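Local coordinates for exopolysaccharide biosynthesis protein (Pantoea stewartii subsp. stewartii DC283, PDB 6TGF) that modifies glycan biofilms, probably by hydrolysing exopolysaccharide, and has a bacteriophage tailspike-like parallel beta-helix fold, at residues 306-311 with 330-335; 362-367 with 385-390. One frame throughout, in Å; residues are numbered along the deposited sequence.

Interaction 1: residues 306-311 with 330-335; sequences PATTIV and SNLIFN
Ile310 meets the Phe334 ring at its edge: its O lies near the ring plane, 3.7 Å from Phe334 CD1, and its CG2 reaches the same rim carbon at 3.8 Å. Phe334 CG stands anti to the backbone N (chi1 174°), beside the carbonyl carbon that leads to Asn335 N and its bond with Ile310 O; the side chain also touches Val319 and Val368. On the buried side with it, Ile310 CD1 lies 3.8 Å from Leu332 CD2, the two side chains crossing at a slant, and Thr308 CG2 runs beside the same leucine branch, threonine and leucine pointing the same way. Toward the start of the pair the Pro306 ring sets CB against the carbonyl of Asn331 and CD against Ile333 CG1, 3.7 Å away. The other side of the strands carries Thr309, whose OG1 sits 3.6 Å from Ile333 CB. The backbones run parallel in the ladder that joins successive coils of a beta-helix, though their short axes are turned 29° against each other. Ile333 is gripped from both ends, its N donating to Thr308 O (2.9 Å) and its O accepting from Ile310 N; Asn335 N then donates to Ile310 O. Thr308 OG1 is hydrogen-bonded to Pro274 O and Ala298 N. The directional bonds across the pair are all backbone amide to carbonyl, and the side chains add chiefly apolar contact.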
# COMPACT_ATOMS: atom_id res chain seq x y z
N PRO B 306 7.43 -11.10 15.05
CA PRO B 306 6.78 -10.60 16.27
C PRO B 306 7.48 -11.08 17.55
O PRO B 306 8.04 -12.17 17.55
CB PRO B 306 5.37 -11.19 16.19
CG PRO B 306 5.13 -11.43 14.72
CD PRO B 306 6.49 -11.79 14.15
N ALA B 307 7.42 -10.27 18.61
CA ALA B 307 8.08 -10.51 19.91
C ALA B 307 7.16 -11.33 20.83
O ALA B 307 7.57 -11.59 21.98
CB ALA B 307 8.46 -9.20 20.55
N THR B 308 5.97 -11.72 20.36
CA THR B 308 5.00 -12.57 21.11
C THR B 308 4.72 -13.85 20.31
O THR B 308 4.30 -13.74 19.14
CB THR B 308 3.70 -11.80 21.39
OG1 THR B 308 4.03 -10.64 22.15
CG2 THR B 308 2.67 -12.63 22.14
N THR B 309 4.94 -15.01 20.94
CA THR B 309 4.61 -16.35 20.39
C THR B 309 3.50 -16.99 21.23
O THR B 309 3.66 -17.07 22.46
CB THR B 309 5.85 -17.25 20.34
OG1 THR B 309 6.81 -16.63 19.48
CG2 THR B 309 5.56 -18.65 19.83
N ILE B 310 2.41 -17.41 20.58
CA ILE B 310 1.34 -18.25 21.20
C ILE B 310 1.68 -19.71 20.90
O ILE B 310 2.13 -20.00 19.78
CB ILE B 310 -0.07 -17.86 20.70
CG1 ILE B 310 -0.54 -16.56 21.35
CG2 ILE B 310 -1.06 -18.99 20.93
CD1 ILE B 310 -1.74 -15.92 20.68
N VAL B 311 1.47 -20.59 21.88
CA VAL B 311 1.69 -22.06 21.78
C VAL B 311 0.60 -22.73 22.63
O VAL B 311 0.25 -22.17 23.68
CB VAL B 311 3.12 -22.42 22.21
CG1 VAL B 311 3.30 -22.51 23.71
CG2 VAL B 311 3.60 -23.70 21.55
N SER B 330 -2.89 -8.98 15.35
CA SER B 330 -1.59 -8.39 14.93
C SER B 330 -0.45 -8.79 15.87
O SER B 330 -0.71 -8.98 17.07
CB SER B 330 -1.70 -6.89 14.80
OG SER B 330 -2.19 -6.30 16.00
N ASN B 331 0.76 -8.92 15.32
CA ASN B 331 2.04 -9.08 16.05
C ASN B 331 2.05 -10.39 16.85
O ASN B 331 2.48 -10.36 18.01
CB ASN B 331 2.29 -7.88 16.98
CG ASN B 331 2.09 -6.55 16.29
OD1 ASN B 331 2.51 -6.37 15.15
ND2 ASN B 331 1.45 -5.62 16.97
N LEU B 332 1.62 -11.50 16.23
CA LEU B 332 1.57 -12.83 16.90
C LEU B 332 2.24 -13.89 16.01
O LEU B 332 1.93 -13.94 14.81
CB LEU B 332 0.11 -13.20 17.18
CG LEU B 332 -0.58 -12.38 18.27
CD1 LEU B 332 -2.07 -12.65 18.27
CD2 LEU B 332 0.02 -12.67 19.63
N ILE B 333 3.14 -14.68 16.61
CA ILE B 333 3.59 -16.00 16.08
C ILE B 333 2.73 -17.07 16.76
O ILE B 333 2.64 -17.04 18.00
CB ILE B 333 5.09 -16.23 16.33
CG1 ILE B 333 5.94 -15.03 15.87
CG2 ILE B 333 5.55 -17.53 15.69
CD1 ILE B 333 7.42 -15.15 16.15
N PHE B 334 2.07 -17.94 15.98
CA PHE B 334 1.36 -19.14 16.49
C PHE B 334 2.08 -20.39 16.00
O PHE B 334 2.01 -20.69 14.79
CB PHE B 334 -0.12 -19.15 16.07
CG PHE B 334 -0.85 -20.42 16.44
CD1 PHE B 334 -0.73 -20.97 17.71
CD2 PHE B 334 -1.66 -21.07 15.52
CE1 PHE B 334 -1.40 -22.13 18.05
CE2 PHE B 334 -2.33 -22.24 15.86
CZ PHE B 334 -2.19 -22.77 17.12
N ASN B 335 2.75 -21.09 16.92
CA ASN B 335 3.42 -22.40 16.68
C ASN B 335 2.45 -23.52 17.07
O ASN B 335 2.33 -23.80 18.28
CB ASN B 335 4.75 -22.49 17.42
CG ASN B 335 5.46 -23.81 17.22
OD1 ASN B 335 5.24 -24.50 16.23
ND2 ASN B 335 6.33 -24.17 18.16

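Interaction 2: residues 362-367 with 385-390; sequences CLRFNN and QWYASA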
# COMPACT_ATOMS: atom_id res chain seq x y z
N CYS B 362 1.29 -8.60 10.50
CA CYS B 362 2.49 -9.19 11.15
C CYS B 362 2.10 -10.48 11.89
O CYS B 362 2.19 -10.50 13.13
CB CYS B 362 3.14 -8.18 12.09
SG CYS B 362 3.64 -6.66 11.24
N LEU B 363 1.69 -11.50 11.14
CA LEU B 363 1.27 -12.83 11.66
C LEU B 363 2.16 -13.92 11.05
O LEU B 363 2.28 -13.96 9.81
CB LEU B 363 -0.20 -13.08 11.29
CG LEU B 363 -1.20 -12.00 11.71
CD1 LEU B 363 -2.60 -12.36 11.24
CD2 LEU B 363 -1.19 -11.78 13.21
N ARG B 364 2.76 -14.77 11.89
CA ARG B 364 3.53 -15.97 11.46
C ARG B 364 2.78 -17.22 11.91
O ARG B 364 2.46 -17.33 13.11
CB ARG B 364 4.95 -15.95 12.04
CG ARG B 364 5.86 -14.88 11.44
CD ARG B 364 7.34 -15.15 11.68
NE ARG B 364 8.04 -15.60 10.48
CZ ARG B 364 8.43 -14.82 9.48
NH1 ARG B 364 8.17 -13.52 9.49
NH2 ARG B 364 9.08 -15.34 8.44
N PHE B 365 2.49 -18.13 10.97
CA PHE B 365 1.86 -19.45 11.21
C PHE B 365 2.90 -20.55 10.99
O PHE B 365 3.19 -20.88 9.83
CB PHE B 365 0.63 -19.63 10.31
CG PHE B 365 -0.37 -18.51 10.41
CD1 PHE B 365 -1.12 -18.32 11.56
CD2 PHE B 365 -0.57 -17.63 9.35
CE1 PHE B 365 -2.04 -17.29 11.65
CE2 PHE B 365 -1.49 -16.60 9.44
CZ PHE B 365 -2.23 -16.43 10.59
N ASN B 366 3.45 -21.09 12.09
CA ASN B 366 4.47 -22.17 12.07
C ASN B 366 3.82 -23.48 12.54
O ASN B 366 3.29 -23.51 13.66
CB ASN B 366 5.67 -21.83 12.96
CG ASN B 366 6.40 -20.58 12.52
OD1 ASN B 366 6.49 -20.29 11.33
ND2 ASN B 366 6.94 -19.84 13.48
N ASN B 367 3.85 -24.51 11.69
CA ASN B 367 3.45 -25.91 12.03
C ASN B 367 2.00 -25.92 12.55
O ASN B 367 1.75 -26.58 13.58
CB ASN B 367 4.40 -26.52 13.06
CG ASN B 367 5.86 -26.22 12.77
OD1 ASN B 367 6.44 -26.78 11.85
ND2 ASN B 367 6.45 -25.33 13.55
N GLN B 385 1.45 -8.51 5.59
CA GLN B 385 2.68 -9.03 6.23
C GLN B 385 2.35 -10.28 7.06
O GLN B 385 2.48 -10.21 8.29
CB GLN B 385 3.32 -7.96 7.11
CG GLN B 385 4.09 -6.91 6.33
CD GLN B 385 5.02 -6.13 7.24
OE1 GLN B 385 6.23 -6.31 7.22
NE2 GLN B 385 4.44 -5.27 8.06
N TRP B 386 1.92 -11.36 6.41
CA TRP B 386 1.66 -12.67 7.07
C TRP B 386 2.52 -13.76 6.41
O TRP B 386 2.71 -13.70 5.18
CB TRP B 386 0.17 -13.02 7.07
CG TRP B 386 -0.47 -13.10 5.72
CD1 TRP B 386 -0.97 -12.06 4.99
CD2 TRP B 386 -0.72 -14.29 4.95
NE1 TRP B 386 -1.51 -12.52 3.82
CE2 TRP B 386 -1.37 -13.88 3.76
CE3 TRP B 386 -0.46 -15.65 5.14
CZ2 TRP B 386 -1.75 -14.79 2.77
CZ3 TRP B 386 -0.84 -16.54 4.16
CH2 TRP B 386 -1.48 -16.12 2.99
N TYR B 387 3.01 -14.69 7.22
CA TYR B 387 3.95 -15.77 6.81
C TYR B 387 3.41 -17.10 7.35
O TYR B 387 2.98 -17.14 8.52
CB TYR B 387 5.36 -15.43 7.30
CG TYR B 387 5.81 -14.02 6.96
CD1 TYR B 387 5.43 -12.94 7.75
CD2 TYR B 387 6.61 -13.77 5.86
CE1 TYR B 387 5.84 -11.65 7.44
CE2 TYR B 387 7.03 -12.49 5.54
CZ TYR B 387 6.64 -11.42 6.34
OH TYR B 387 7.04 -10.15 6.03
N ALA B 388 3.40 -18.14 6.51
CA ALA B 388 2.99 -19.52 6.86
C ALA B 388 4.12 -20.49 6.51
O ALA B 388 4.54 -20.50 5.34
CB ALA B 388 1.70 -19.87 6.15
N SER B 389 4.59 -21.27 7.50
CA SER B 389 5.69 -22.26 7.35
C SER B 389 5.22 -23.64 7.82
O SER B 389 4.86 -23.77 9.01
CB SER B 389 6.92 -21.83 8.10
OG SER B 389 7.81 -22.93 8.29
N ALA B 390 5.24 -24.63 6.92
CA ALA B 390 5.04 -26.06 7.21
C ALA B 390 3.70 -26.29 7.92
O ALA B 390 3.67 -27.04 8.92
CB ALA B 390 6.20 -26.57 8.03
O HOH W 1 4.73 -29.03 10.34
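Arg364 folds over Tyr387 and lays its guanidinium flat on one face of the ring. From CB the side chain leaves with CG anti to the carbonyl carbon (chi1 -70°), and CG comes within 4.2 Å of Tyr387 CD1. The chain bends at chi3 (106°), which brings NE over toward Tyr387 CB. Beyond it, CZ lies 3.7 Å from Tyr387 CG, NH2 reaches the same carbon and CB, and NH1 sits above the ring near its rim, 3.3 Å from CD1. The two planes are 18° apart, with CZ 4.2 Å from the ring centroid: a stacked cation-pi pair. NH1 also makes a weak hydrogen bond to Tyr304 O, while Tyr387 OH bonds to Arg359 NH2 of the third subunit, so the far end of the tyrosine bonds across to a neighbouring chain. Beneath the pair the strands are neighbouring rungs of the parallel beta-helix, with Leu363, Phe365, Trp386 and Ala388 facing its buried interior and Trp386 stacking on Phe419 of the next coil. The backbone bonds alternate across the rungs: Leu363 O accepts from Tyr387 N, Phe365 N donates to Tyr387 O (2.7 Å), and Phe365 O takes Ser389 N. Farther along, Asn366 OD1 rests against Ser389 CB and Asn367 N donates to Ser389 O (3.0 Å). A water donates both to Asn367 OD1 and to Ala390 O, the latter at 2.7 Å, while Asn367 ND2 holds Asn335 OD1 on the preceding coil.

How the interactions relate
From the N terminus, the chain runs down strand 308-311, passes through strands 318-324 and 327-330, turns a corner at Asn331 and returns alongside its start, where interaction 1 closes that coil. It then goes round again by way of strand 346-350 to reach 362-367, and a further circuit through strand 373-378 brings in 385-390, closing interaction 2. The two loops follow in series, neither nesting nor crossing. Their centres are about 9 Å apart because strands 332-335 and 363-366 are themselves neighbours, joined by a probable hydrogen bond from Phe334 N to Arg364 O (3.0 Å). Together they align four successive coils on one face of the beta-helix.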